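Local structure of iron uptake protein A2 (Synechocystis sp., 2VP1) at residues A[41-46]-A[224-229]; A[293-298]-A[305-310]; A[172-177]-A[184-189]. The protein binds ferric iron, mainly in the periplasm, and is probably a substrate-binding subunit of an ABC transporter that imports it. All blocks are in the same frame, centred on the assembly; numbering follows the deposited sequence.

Overall arrangement
Contact 1 sits nearest the centre of the chain, where a loop and a helix meet at the ferric ion in the cleft; it is a buried contact, and metal bonds from phenol oxygens and an imidazole hold it together. Contact 2, its centre about 13 Å from that of contact 1, touches it directly: Arg229 and Tyr225 lie against Asn298. Partly buried, it joins one helix end to a nearby loop through a water and a little apolar packing. Contact 3 is again buried but lies on the opposite side of the chain's centre from both others, touching neither; two consecutive helices pack there through threonines, an arginine stem and an indole. No two contacts share a helix.

Contact 1 (A[41-46]-A[224-229]); sequences SRHYNT and SYYYIR. With FE (Fe (III) ion), chain C.
His43 and Tyr44 face Tyr225 and Tyr226 across the ferric ion in the ligand cleft of a periplasmic solute-binding protein, a loop after strand 35-40 supplying one pair and helix 224-232 the other. All four bind the metal, and Tyr169 adds a fifth ligand. His43 NE2 reaches iron at 2.2 Å, and Tyr226 OH, at 2.1 Å from iron, comes in at the edge of the imidazole, near its plane; the two side chains cross at about a right angle. Tyr44 and Tyr225 also cross nearly perpendicularly, with Tyr44 OH and Tyr225 OH each 2.0 Å from iron. The two tyrosines of the helix are successive residues, yet both phenol oxygens reach the same ion because their first torsions differ: CG of Tyr225 lies between the backbone N and the carbonyl carbon (chi1 56°), whereas that of Tyr226 is anti to the carbonyl carbon (chi1 -75°). This also lays CE1 of Tyr225 over the centre of the Tyr226 ring. Beyond the metal, Tyr44 OH is hydrogen-bonded to Arg129 and Tyr225 OH to Asn223, second-shell groups that probably help position the phenol oxygens; Arg129 probably also helps stabilise negative charge on the Tyr44 oxygen. Arg42 lies behind Tyr44, one guanidinium face toward the ring atom CE2. On the helix side, Arg229 bends round to the same ring, its guanidinium plane turned 70° from it, and its NH2 stops 3.8 Å from Tyr44 CD1.

Contact 2 (A[293-298]-A[305-310]); sequences YFAEGN and PGVPID
Ala295 and Glu296, at the C-terminal end of helix 288-296, pack on Val307, Pro308 and Asp310 of the loop that follows strand 301-302, in a small contact with one bridging water and no direct hydrogen bond. The water donates to Ala295 O at 2.6 Å and accepts from Asp310 N at 2.9 Å, tying the helix end to the loop. Beside it, Ala295 CB lies 3.8 Å from Pro308 O and 4.0 Å from Val307 CG2, which, roughly anti to the backbone N, is the branch that reaches the alanine. Glu296 meets Asp310 with its aliphatic part: CG of the glutamate is 3.8 Å from OD2 of the aspartate, while the two carboxylates are turned 78° from each other. The nearest approach of their charged ends, Glu296 OE1 to Asp310 OD2, is 5.0 Å, and the salt bridge of OD2 with Lys232 probably eases any repulsion. Asp310 is the N-cap residue of helix 311-314, its OD1 accepting from Val312 N. The contact thus closes a short loop of chain that includes strand 301-302: Pro302 of that strand touches both Ala295 and Val307, Val307 also rests on Gln291 of helix 288-296, and the loop passes straight into helix 311-314.

Contact 3 (A[172-177]-A[184-189]); sequences SLTASR and PETRRW
Trp189 and Thr186 of helix 183-195 bury more surface here than any other residue, lying against Arg177 and Thr174 of helix 168-181. The two consecutive helices form a helical hairpin: the axes of the short segments come within 9.9 Å, at 136° between their directions, so the chain largely doubles back. The indole brings its six-membered ring to the first helix: CZ3 of Trp189 is 3.5 Å from Thr174 OG1, which lies near the ring plane at its edge, and Arg177 CG sits above one face, offset toward the rim. Trp189 NE1 is bonded to Tyr148 O, which helps fix the turn of the ring. Thr186 CG2, anti to the backbone N, is directed at the first helix, 3.7 Å from Thr174 CG2 and 3.8 Å from Arg177 CB, while the hydroxyl bonds back to Gly182 O. A glycine at Thr186 would probably leave a gap beside Thr174 CG2 and Arg177 CB, and Gly182 O without this bond. Past its packed stem, Arg177 bends away to a salt bridge with Glu149 and gives NH2 to Ser176 OG. Helix 333-343 covers the joint, Ser336 and Met340 touching Thr174 and Leu339 touching Thr186.

Contact 1 (A[41-46]-A[224-229])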
ATOM      1  N   SER A  41      -4.109  -9.933   4.292  1.00 15.22           N
ATOM      2  CA  SER A  41      -3.112  -9.105   4.971  1.00 15.46           C
ATOM      3  C   SER A  41      -3.606  -7.662   5.142  1.00 15.43           C
ATOM      4  O   SER A  41      -2.876  -6.828   5.671  1.00 15.79           O
ATOM      5  CB  SER A  41      -1.753  -9.146   4.267  1.00 15.45           C
ATOM      6  OG  SER A  41      -1.654  -8.152   3.247  1.00 16.33           O
ATOM      7  N   ARG A  42      -4.831  -7.366   4.699  1.00 15.03           N
ATOM      8  CA  ARG A  42      -5.444  -6.062   4.987  1.00 15.40           C
ATOM      9  C   ARG A  42      -5.624  -5.843   6.501  1.00 15.33           C
ATOM     10  O   ARG A  42      -5.698  -6.803   7.268  1.00 15.85           O
ATOM     11  CB  ARG A  42      -6.776  -5.890   4.242  1.00 15.48           C
ATOM     12  CG  ARG A  42      -6.617  -5.507   2.777  1.00 15.76           C
ATOM     13  CD  ARG A  42      -7.948  -5.306   2.117  1.00 15.89           C
ATOM     14  NE  ARG A  42      -8.564  -4.039   2.500  1.00 17.91           N
ATOM     15  CZ  ARG A  42      -8.572  -2.941   1.743  1.00 18.42           C
ATOM     16  NH1 ARG A  42      -7.993  -2.951   0.551  1.00 19.83           N
ATOM     17  NH2 ARG A  42      -9.162  -1.829   2.173  1.00 17.27           N
ATOM     18  N   HIS A  43      -5.683  -4.590   6.928  1.00 15.03           N
ATOM     19  CA  HIS A  43      -5.682  -4.266   8.357  1.00 15.21           C
ATOM     20  C   HIS A  43      -6.594  -3.081   8.696  1.00 15.72           C
ATOM     21  O   HIS A  43      -6.188  -2.144   9.387  1.00 15.78           O
ATOM     22  CB  HIS A  43      -4.250  -3.955   8.823  1.00 14.95           C
ATOM     23  CG  HIS A  43      -3.468  -3.129   7.848  1.00 13.32           C
ATOM     24  ND1 HIS A  43      -2.488  -3.662   7.041  1.00 13.14           N
ATOM     25  CD2 HIS A  43      -3.547  -1.819   7.520  1.00 12.24           C
ATOM     26  CE1 HIS A  43      -1.982  -2.715   6.271  1.00 11.79           C
ATOM     27  NE2 HIS A  43      -2.605  -1.586   6.542  1.00 11.84           N
ATOM     28  N   TYR A  44      -7.824  -3.123   8.207  1.00 16.29           N
ATOM     29  CA  TYR A  44      -8.752  -2.027   8.399  1.00 17.35           C
ATOM     30  C   TYR A  44     -10.022  -2.577   8.986  1.00 18.19           C
ATOM     31  O   TYR A  44     -10.691  -3.391   8.359  1.00 18.37           O
ATOM     32  CB  TYR A  44      -9.028  -1.320   7.073  1.00 17.23           C
ATOM     33  CG  TYR A  44      -7.770  -1.055   6.303  1.00 16.96           C
ATOM     34  CD1 TYR A  44      -6.882  -0.051   6.708  1.00 17.46           C
ATOM     35  CD2 TYR A  44      -7.437  -1.833   5.192  1.00 16.70           C
ATOM     36  CE1 TYR A  44      -5.693   0.184   6.006  1.00 17.65           C
ATOM     37  CE2 TYR A  44      -6.252  -1.614   4.489  1.00 17.27           C
ATOM     38  CZ  TYR A  44      -5.392  -0.598   4.898  1.00 17.10           C
ATOM     39  OH  TYR A  44      -4.235  -0.365   4.198  1.00 17.27           O
ATOM     40  N   ASN A  45     -10.329  -2.151  10.208  1.00 19.41           N
ATOM     41  CA  ASN A  45     -11.537  -2.585  10.905  1.00 20.56           C
ATOM     42  C   ASN A  45     -12.840  -2.311  10.139  1.00 21.28           C
ATOM     43  O   ASN A  45     -13.791  -3.074  10.259  1.00 21.81           O
ATOM     44  CB  ASN A  45     -11.575  -2.061  12.349  1.00 20.56           C
ATOM     45  CG  ASN A  45     -10.705  -2.906  13.300  1.00 21.66           C
ATOM     46  OD1 ASN A  45     -10.506  -4.098  13.073  1.00 23.86           O
ATOM     47  ND2 ASN A  45     -10.196  -2.291  14.361  1.00 21.89           N
ATOM     48  N   THR A  46     -12.866  -1.266   9.310  1.00 22.06           N
ATOM     49  CA  THR A  46     -14.043  -0.973   8.492  1.00 22.39           C
ATOM     50  C   THR A  46     -14.222  -1.978   7.339  1.00 23.18           C
ATOM     51  O   THR A  46     -15.230  -1.929   6.606  1.00 23.41           O
ATOM     52  CB  THR A  46     -14.007   0.461   7.919  1.00 22.45           C
ATOM     53  OG1 THR A  46     -12.918   0.577   6.993  1.00 22.34           O
ATOM     54  CG2 THR A  46     -13.902   1.520   9.045  1.00 21.23           C
ATOM     55  N   SER A 224      -1.259   7.605   1.699  1.00 12.99           N
ATOM     56  CA  SER A 224      -2.221   8.697   1.574  1.00 13.39           C
ATOM     57  C   SER A 224      -3.485   8.523   2.388  1.00 13.75           C
ATOM     58  O   SER A 224      -3.898   9.450   3.072  1.00 14.41           O
ATOM     59  CB  SER A 224      -2.606   8.918   0.104  1.00 13.78           C
ATOM     60  OG  SER A 224      -2.917   7.698  -0.561  1.00 13.87           O
ATOM     61  N   TYR A 225      -4.091   7.340   2.321  1.00 13.72           N
ATOM     62  CA  TYR A 225      -5.433   7.114   2.872  1.00 14.14           C
ATOM     63  C   TYR A 225      -5.500   7.195   4.414  1.00 14.75           C
ATOM     64  O   TYR A 225      -6.573   7.386   4.980  1.00 15.25           O
ATOM     65  CB  TYR A 225      -5.987   5.764   2.375  1.00 13.65           C
ATOM     66  CG  TYR A 225      -5.061   4.616   2.714  1.00 13.06           C
ATOM     67  CD1 TYR A 225      -5.117   4.011   3.966  1.00 11.28           C
ATOM     68  CD2 TYR A 225      -4.091   4.176   1.805  1.00 11.62           C
ATOM     69  CE1 TYR A 225      -4.255   2.996   4.302  1.00 12.81           C
ATOM     70  CE2 TYR A 225      -3.217   3.135   2.136  1.00 11.85           C
ATOM     71  CZ  TYR A 225      -3.304   2.554   3.391  1.00 12.38           C
ATOM     72  OH  TYR A 225      -2.459   1.539   3.769  1.00 11.95           O
ATOM     73  N   TYR A 226      -4.366   7.023   5.086  1.00 15.41           N
ATOM     74  CA  TYR A 226      -4.307   7.099   6.537  1.00 15.87           C
ATOM     75  C   TYR A 226      -4.599   8.505   7.001  1.00 16.17           C
ATOM     76  O   TYR A 226      -5.246   8.693   8.037  1.00 16.62           O
ATOM     77  CB  TYR A 226      -2.933   6.656   7.067  1.00 16.64           C
ATOM     78  CG  TYR A 226      -2.677   5.157   7.032  1.00 17.27           C
ATOM     79  CD1 TYR A 226      -3.478   4.270   7.756  1.00 17.24           C
ATOM     80  CD2 TYR A 226      -1.629   4.626   6.280  1.00 17.98           C
ATOM     81  CE1 TYR A 226      -3.249   2.902   7.728  1.00 17.75           C
ATOM     82  CE2 TYR A 226      -1.393   3.250   6.238  1.00 18.09           C
ATOM     83  CZ  TYR A 226      -2.206   2.396   6.969  1.00 18.62           C
ATOM     84  OH  TYR A 226      -1.974   1.029   6.949  1.00 19.47           O
ATOM     85  N   TYR A 227      -4.137   9.494   6.232  1.00 16.42           N
ATOM     86  CA  TYR A 227      -4.337  10.904   6.577  1.00 16.62           C
ATOM     87  C   TYR A 227      -5.761  11.399   6.391  1.00 16.99           C
ATOM     88  O   TYR A 227      -6.232  12.268   7.147  1.00 17.17           O
ATOM     89  CB  TYR A 227      -3.418  11.778   5.761  1.00 16.92           C
ATOM     90  CG  TYR A 227      -3.404  13.242   6.165  1.00 17.01           C
ATOM     91  CD1 TYR A 227      -2.603  13.685   7.198  1.00 15.87           C
ATOM     92  CD2 TYR A 227      -4.162  14.176   5.482  1.00 16.51           C
ATOM     93  CE1 TYR A 227      -2.565  15.005   7.542  1.00 16.72           C
ATOM     94  CE2 TYR A 227      -4.133  15.505   5.821  1.00 17.40           C
ATOM     95  CZ  TYR A 227      -3.329  15.922   6.852  1.00 17.66           C
ATOM     96  OH  TYR A 227      -3.297  17.262   7.202  1.00 18.10           O
ATOM     97  N   ILE A 228      -6.435  10.858   5.379  1.00 17.20           N
ATOM     98  CA  ILE A 228      -7.813  11.238   5.073  1.00 17.39           C
ATOM     99  C   ILE A 228      -8.749  10.767   6.186  1.00 17.69           C
ATOM    100  O   ILE A 228      -9.687  11.470   6.562  1.00 17.61           O
ATOM    101  CB  ILE A 228      -8.276  10.690   3.686  1.00 17.57           C
ATOM    102  CG1 ILE A 228      -7.177  10.864   2.610  1.00 16.69           C
ATOM    103  CG2 ILE A 228      -9.618  11.332   3.262  1.00 17.56           C
ATOM    104  CD1 ILE A 228      -6.849  12.323   2.250  1.00 16.99           C
ATOM    105  N   ARG A 229      -8.463   9.583   6.721  1.00 17.98           N
ATOM    106  CA  ARG A 229      -9.174   9.045   7.871  1.00 18.52           C
ATOM    107  C   ARG A 229      -9.125  10.038   9.061  1.00 18.53           C
ATOM    108  O   ARG A 229     -10.136  10.294   9.722  1.00 18.62           O
ATOM    109  CB  ARG A 229      -8.599   7.663   8.224  1.00 18.49           C
ATOM    110  CG  ARG A 229      -9.141   7.020   9.484  1.00 20.57           C
ATOM    111  CD  ARG A 229      -9.274   5.503   9.298  1.00 25.30           C
ATOM    112  NE  ARG A 229      -8.158   4.711   9.827  1.00 27.53           N
ATOM    113  CZ  ARG A 229      -7.615   3.657   9.208  1.00 29.53           C
ATOM    114  NH1 ARG A 229      -6.613   2.983   9.774  1.00 29.86           N
ATOM    115  NH2 ARG A 229      -8.056   3.281   8.009  1.00 31.04           N
TER
HETATM  116 FE    FE C1347      -2.563   0.086   5.176  1.00 16.51          FE

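Contact 2 (A[293-298]-A[305-310])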
ATOM      1  N   TYR A 293     -17.078   1.805  -1.105  1.00 21.86           N
ATOM      2  CA  TYR A 293     -16.517   1.612   0.228  1.00 21.64           C
ATOM      3  C   TYR A 293     -15.013   1.924   0.265  1.00 21.60           C
ATOM      4  O   TYR A 293     -14.558   2.661   1.144  1.00 21.71           O
ATOM      5  CB  TYR A 293     -16.762   0.195   0.772  1.00 21.92           C
ATOM      6  CG  TYR A 293     -15.776  -0.155   1.873  1.00 22.10           C
ATOM      7  CD1 TYR A 293     -14.600  -0.873   1.589  1.00 22.51           C
ATOM      8  CD2 TYR A 293     -15.978   0.294   3.183  1.00 20.96           C
ATOM      9  CE1 TYR A 293     -13.656  -1.154   2.596  1.00 22.25           C
ATOM     10  CE2 TYR A 293     -15.053   0.015   4.188  1.00 21.61           C
ATOM     11  CZ  TYR A 293     -13.899  -0.709   3.889  1.00 22.32           C
ATOM     12  OH  TYR A 293     -12.992  -0.987   4.879  1.00 22.46           O
ATOM     13  N   PHE A 294     -14.242   1.351  -0.658  1.00 20.91           N
ATOM     14  CA  PHE A 294     -12.816   1.612  -0.689  1.00 20.72           C
ATOM     15  C   PHE A 294     -12.565   3.105  -0.829  1.00 21.49           C
ATOM     16  O   PHE A 294     -11.673   3.652  -0.166  1.00 21.66           O
ATOM     17  CB  PHE A 294     -12.139   0.880  -1.843  1.00 20.42           C
ATOM     18  CG  PHE A 294     -12.070  -0.621  -1.682  1.00 19.13           C
ATOM     19  CD1 PHE A 294     -12.631  -1.461  -2.655  1.00 17.82           C
ATOM     20  CD2 PHE A 294     -11.426  -1.195  -0.587  1.00 17.30           C
ATOM     21  CE1 PHE A 294     -12.568  -2.846  -2.534  1.00 16.44           C
ATOM     22  CE2 PHE A 294     -11.354  -2.583  -0.455  1.00 17.17           C
ATOM     23  CZ  PHE A 294     -11.933  -3.409  -1.434  1.00 18.28           C
ATOM     24  N   ALA A 295     -13.364   3.761  -1.682  1.00 21.91           N
ATOM     25  CA  ALA A 295     -13.256   5.207  -1.925  1.00 22.23           C
ATOM     26  C   ALA A 295     -13.584   6.099  -0.711  1.00 22.80           C
ATOM     27  O   ALA A 295     -12.809   6.993  -0.367  1.00 22.41           O
ATOM     28  CB  ALA A 295     -14.109   5.605  -3.120  1.00 21.92           C
ATOM     29  N   GLU A 296     -14.725   5.849  -0.070  1.00 23.71           N
ATOM     30  CA  GLU A 296     -15.276   6.759   0.946  1.00 24.79           C
ATOM     31  C   GLU A 296     -15.383   6.141   2.351  1.00 24.85           C
ATOM     32  O   GLU A 296     -15.935   6.750   3.277  1.00 25.07           O
ATOM     33  CB  GLU A 296     -16.640   7.306   0.474  1.00 24.82           C
ATOM     34  CG  GLU A 296     -16.568   8.075  -0.871  1.00 26.19           C
ATOM     35  CD  GLU A 296     -17.933   8.412  -1.477  1.00 26.07           C
ATOM     36  OE1 GLU A 296     -18.858   8.785  -0.725  1.00 27.67           O
ATOM     37  OE2 GLU A 296     -18.071   8.315  -2.717  1.00 27.57           O
ATOM     38  N   GLY A 297     -14.854   4.928   2.505  1.00 25.02           N
ATOM     39  CA  GLY A 297     -14.828   4.240   3.793  1.00 24.46           C
ATOM     40  C   GLY A 297     -13.403   3.982   4.243  1.00 24.26           C
ATOM     41  O   GLY A 297     -13.117   4.007   5.433  1.00 24.70           O
ATOM     42  N   ASN A 298     -12.501   3.714   3.304  1.00 24.00           N
ATOM     43  CA  ASN A 298     -11.086   3.577   3.655  1.00 23.51           C
ATOM     44  C   ASN A 298     -10.184   4.571   2.924  1.00 23.01           C
ATOM     45  O   ASN A 298      -8.952   4.530   3.072  1.00 22.87           O
ATOM     46  CB  ASN A 298     -10.586   2.145   3.466  1.00 23.62           C
ATOM     47  CG  ASN A 298      -9.357   1.849   4.303  1.00 24.10           C
ATOM     48  OD1 ASN A 298      -9.307   2.181   5.489  1.00 25.44           O
ATOM     49  ND2 ASN A 298      -8.354   1.229   3.690  1.00 24.53           N
ATOM     50  N   PRO A 305     -14.043   2.686 -13.362  1.00 30.02           N
ATOM     51  CA  PRO A 305     -14.778   3.887 -13.735  1.00 30.82           C
ATOM     52  C   PRO A 305     -16.199   3.757 -13.183  1.00 31.14           C
ATOM     53  O   PRO A 305     -16.720   2.632 -13.047  1.00 31.34           O
ATOM     54  CB  PRO A 305     -14.773   3.845 -15.280  1.00 31.11           C
ATOM     55  CG  PRO A 305     -13.776   2.739 -15.660  1.00 30.57           C
ATOM     56  CD  PRO A 305     -13.881   1.777 -14.511  1.00 30.21           C
ATOM     57  N   GLY A 306     -16.805   4.887 -12.836  1.00 31.12           N
ATOM     58  CA  GLY A 306     -18.172   4.888 -12.303  1.00 30.95           C
ATOM     59  C   GLY A 306     -18.262   5.339 -10.853  1.00 30.64           C
ATOM     60  O   GLY A 306     -19.365   5.556 -10.327  1.00 30.60           O
ATOM     61  N   VAL A 307     -17.106   5.469 -10.202  1.00 30.04           N
ATOM     62  CA  VAL A 307     -17.055   5.975  -8.828  1.00 29.37           C
ATOM     63  C   VAL A 307     -16.019   7.080  -8.668  1.00 28.91           C
ATOM     64  O   VAL A 307     -14.875   6.947  -9.104  1.00 28.70           O
ATOM     65  CB  VAL A 307     -16.904   4.835  -7.759  1.00 29.14           C
ATOM     66  CG1 VAL A 307     -16.120   3.691  -8.313  1.00 28.75           C
ATOM     67  CG2 VAL A 307     -16.256   5.343  -6.465  1.00 29.66           C
ATOM     68  N   PRO A 308     -16.452   8.207  -8.085  1.00 28.76           N
ATOM     69  CA  PRO A 308     -15.562   9.325  -7.789  1.00 28.61           C
ATOM     70  C   PRO A 308     -14.606   9.050  -6.633  1.00 28.30           C
ATOM     71  O   PRO A 308     -14.923   8.285  -5.722  1.00 28.51           O
ATOM     72  CB  PRO A 308     -16.535  10.449  -7.402  1.00 28.81           C
ATOM     73  CG  PRO A 308     -17.754   9.729  -6.883  1.00 28.41           C
ATOM     74  CD  PRO A 308     -17.854   8.491  -7.714  1.00 28.40           C
ATOM     75  N   ILE A 309     -13.443   9.686  -6.701  1.00 27.93           N
ATOM     76  CA  ILE A 309     -12.513   9.804  -5.587  1.00 27.49           C
ATOM     77  C   ILE A 309     -13.185  10.643  -4.502  1.00 27.29           C
ATOM     78  O   ILE A 309     -13.890  11.597  -4.825  1.00 27.59           O
ATOM     79  CB  ILE A 309     -11.206  10.485  -6.085  1.00 27.57           C
ATOM     80  CG1 ILE A 309     -10.435   9.525  -7.005  1.00 27.83           C
ATOM     81  CG2 ILE A 309     -10.331  10.984  -4.929  1.00 26.89           C
ATOM     82  CD1 ILE A 309      -9.838  10.187  -8.242  1.00 28.14           C
ATOM     83  N   ASP A 310     -12.977  10.288  -3.231  1.00 26.80           N
ATOM     84  CA  ASP A 310     -13.533  11.041  -2.104  1.00 26.44           C
ATOM     85  C   ASP A 310     -13.127  12.518  -2.178  1.00 26.42           C
ATOM     86  O   ASP A 310     -11.969  12.816  -2.499  1.00 26.47           O
ATOM     87  CB  ASP A 310     -13.099  10.427  -0.771  1.00 26.38           C
ATOM     88  CG  ASP A 310     -13.701  11.148   0.438  1.00 26.34           C
ATOM     89  OD1 ASP A 310     -13.318  12.309   0.714  1.00 27.78           O
ATOM     90  OD2 ASP A 310     -14.548  10.546   1.123  1.00 25.39           O
TER
HETATM   91  O   HOH W   1     -11.356   8.105  -2.234  1.00 14.08           O

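Contact 3 (A[172-177]-A[184-189])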
ATOM      1  N   SER A 172       8.304  -2.310  -0.931  1.00 13.69           N
ATOM      2  CA  SER A 172       7.903  -1.919  -2.274  1.00 13.73           C
ATOM      3  C   SER A 172       8.564  -0.639  -2.717  1.00 13.70           C
ATOM      4  O   SER A 172       9.118  -0.574  -3.817  1.00 13.95           O
ATOM      5  CB  SER A 172       6.398  -1.760  -2.350  1.00 13.68           C
ATOM      6  OG  SER A 172       5.813  -2.922  -2.879  1.00 14.05           O
ATOM      7  N   LEU A 173       8.509   0.371  -1.859  1.00 13.76           N
ATOM      8  CA  LEU A 173       9.144   1.654  -2.142  1.00 13.92           C
ATOM      9  C   LEU A 173      10.647   1.498  -2.479  1.00 13.91           C
ATOM     10  O   LEU A 173      11.099   1.932  -3.546  1.00 13.98           O
ATOM     11  CB  LEU A 173       8.895   2.631  -0.987  1.00 13.88           C
ATOM     12  CG  LEU A 173       9.548   4.012  -0.911  1.00 13.89           C
ATOM     13  CD1 LEU A 173       9.423   4.794  -2.215  1.00 13.35           C
ATOM     14  CD2 LEU A 173       8.889   4.762   0.234  1.00 13.73           C
ATOM     15  N   THR A 174      11.410   0.843  -1.619  1.00 13.62           N
ATOM     16  CA  THR A 174      12.818   0.647  -1.923  1.00 14.12           C
ATOM     17  C   THR A 174      13.043  -0.177  -3.194  1.00 14.32           C
ATOM     18  O   THR A 174      13.968   0.110  -3.965  1.00 14.53           O
ATOM     19  CB  THR A 174      13.598   0.106  -0.724  1.00 14.16           C
ATOM     20  OG1 THR A 174      13.614   1.113   0.293  1.00 15.07           O
ATOM     21  CG2 THR A 174      15.026  -0.225  -1.107  1.00 13.84           C
ATOM     22  N   ALA A 175      12.192  -1.175  -3.414  1.00 14.30           N
ATOM     23  CA  ALA A 175      12.240  -1.971  -4.632  1.00 14.71           C
ATOM     24  C   ALA A 175      12.055  -1.126  -5.882  1.00 15.31           C
ATOM     25  O   ALA A 175      12.731  -1.352  -6.891  1.00 15.38           O
ATOM     26  CB  ALA A 175      11.193  -3.074  -4.598  1.00 15.07           C
ATOM     27  N   SER A 176      11.132  -0.168  -5.832  1.00 15.80           N
ATOM     28  CA  SER A 176      10.873   0.679  -6.992  1.00 16.39           C
ATOM     29  C   SER A 176      12.067   1.584  -7.222  1.00 16.39           C
ATOM     30  O   SER A 176      12.436   1.861  -8.357  1.00 16.29           O
ATOM     31  CB  SER A 176       9.612   1.511  -6.799  1.00 16.43           C
ATOM     32  OG  SER A 176       9.785   2.406  -5.721  1.00 18.00           O
ATOM     33  N   ARG A 177      12.679   2.021  -6.131  1.00 16.88           N
ATOM     34  CA  ARG A 177      13.888   2.837  -6.210  1.00 17.19           C
ATOM     35  C   ARG A 177      15.048   2.103  -6.869  1.00 17.55           C
ATOM     36  O   ARG A 177      15.726   2.688  -7.710  1.00 17.74           O
ATOM     37  CB  ARG A 177      14.263   3.440  -4.838  1.00 16.98           C
ATOM     38  CG  ARG A 177      13.669   4.857  -4.606  1.00 16.48           C
ATOM     39  CD  ARG A 177      12.172   4.870  -4.889  1.00 14.71           C
ATOM     40  NE  ARG A 177      11.730   6.054  -5.603  1.00 14.36           N
ATOM     41  CZ  ARG A 177      10.593   6.124  -6.288  1.00 14.69           C
ATOM     42  NH1 ARG A 177      10.253   7.239  -6.909  1.00 14.02           N
ATOM     43  NH2 ARG A 177       9.792   5.078  -6.363  1.00 15.59           N
ATOM     44  N   PRO A 184      23.385   1.001  -6.205  1.00 20.92           N
ATOM     45  CA  PRO A 184      24.290   1.971  -5.553  1.00 21.07           C
ATOM     46  C   PRO A 184      23.620   3.267  -5.109  1.00 21.27           C
ATOM     47  O   PRO A 184      23.830   3.697  -3.977  1.00 22.22           O
ATOM     48  CB  PRO A 184      25.342   2.237  -6.626  1.00 20.64           C
ATOM     49  CG  PRO A 184      25.406   0.940  -7.373  1.00 20.81           C
ATOM     50  CD  PRO A 184      23.964   0.506  -7.470  1.00 20.82           C
ATOM     51  N   GLU A 185      22.799   3.860  -5.971  1.00 21.19           N
ATOM     52  CA  GLU A 185      22.059   5.074  -5.632  1.00 20.90           C
ATOM     53  C   GLU A 185      21.021   4.846  -4.534  1.00 19.75           C
ATOM     54  O   GLU A 185      20.795   5.716  -3.710  1.00 19.72           O
ATOM     55  CB  GLU A 185      21.389   5.652  -6.885  1.00 21.49           C
ATOM     56  CG  GLU A 185      21.108   7.146  -6.831  1.00 24.83           C
ATOM     57  CD  GLU A 185      22.360   7.969  -7.063  1.00 30.62           C
ATOM     58  OE1 GLU A 185      22.622   8.334  -8.244  1.00 32.86           O
ATOM     59  OE2 GLU A 185      23.089   8.235  -6.072  1.00 32.30           O
ATOM     60  N   THR A 186      20.384   3.684  -4.525  1.00 18.86           N
ATOM     61  CA  THR A 186      19.376   3.398  -3.500  1.00 18.42           C
ATOM     62  C   THR A 186      20.065   3.174  -2.153  1.00 18.04           C
ATOM     63  O   THR A 186      19.617   3.671  -1.115  1.00 17.85           O
ATOM     64  CB  THR A 186      18.420   2.213  -3.903  1.00 18.36           C
ATOM     65  OG1 THR A 186      17.838   2.480  -5.188  1.00 18.62           O
ATOM     66  CG2 THR A 186      17.296   2.058  -2.915  1.00 17.69           C
ATOM     67  N   ARG A 187      21.169   2.437  -2.194  1.00 17.73           N
ATOM     68  CA  ARG A 187      22.045   2.271  -1.051  1.00 17.38           C
ATOM     69  C   ARG A 187      22.413   3.625  -0.429  1.00 16.85           C
ATOM     70  O   ARG A 187      22.280   3.823   0.778  1.00 16.40           O
ATOM     71  CB  ARG A 187      23.292   1.501  -1.490  1.00 17.74           C
ATOM     72  CG  ARG A 187      24.524   1.725  -0.640  1.00 17.59           C
ATOM     73  CD  ARG A 187      25.521   0.649  -0.881  1.00 16.31           C
ATOM     74  NE  ARG A 187      25.404  -0.317   0.191  1.00 18.48           N
ATOM     75  CZ  ARG A 187      25.068  -1.589   0.027  1.00 19.50           C
ATOM     76  NH1 ARG A 187      24.819  -2.069  -1.192  1.00 20.79           N
ATOM     77  NH2 ARG A 187      24.992  -2.385   1.084  1.00 17.08           N
ATOM     78  N   ARG A 188      22.860   4.548  -1.277  1.00 16.39           N
ATOM     79  CA  ARG A 188      23.241   5.895  -0.857  1.00 15.99           C
ATOM     80  C   ARG A 188      22.063   6.603  -0.181  1.00 15.48           C
ATOM     81  O   ARG A 188      22.175   7.058   0.958  1.00 15.32           O
ATOM     82  CB  ARG A 188      23.742   6.687  -2.066  1.00 15.98           C
ATOM     83  CG  ARG A 188      25.047   7.413  -1.844  1.00 16.98           C
ATOM     84  CD  ARG A 188      25.873   7.415  -3.135  1.00 19.35           C
ATOM     85  N   TRP A 189      20.929   6.662  -0.876  1.00 14.89           N
ATOM     86  CA  TRP A 189      19.698   7.230  -0.328  1.00 14.40           C
ATOM     87  C   TRP A 189      19.378   6.634   1.046  1.00 14.90           C
ATOM     88  O   TRP A 189      19.097   7.373   1.996  1.00 15.12           O
ATOM     89  CB  TRP A 189      18.527   7.026  -1.303  1.00 13.28           C
ATOM     90  CG  TRP A 189      17.152   7.288  -0.725  1.00 12.42           C
ATOM     91  CD1 TRP A 189      16.670   8.486  -0.272  1.00 12.31           C
ATOM     92  CD2 TRP A 189      16.084   6.340  -0.555  1.00 10.97           C
ATOM     93  NE1 TRP A 189      15.377   8.340   0.167  1.00 11.78           N
ATOM     94  CE2 TRP A 189      14.995   7.034   0.009  1.00 11.10           C
ATOM     95  CE3 TRP A 189      15.941   4.976  -0.829  1.00 11.82           C
ATOM     96  CZ2 TRP A 189      13.778   6.408   0.312  1.00 11.87           C
ATOM     97  CZ3 TRP A 189      14.718   4.350  -0.526  1.00 12.01           C
ATOM     98  CH2 TRP A 189      13.660   5.069   0.037  1.00 11.52           C
TER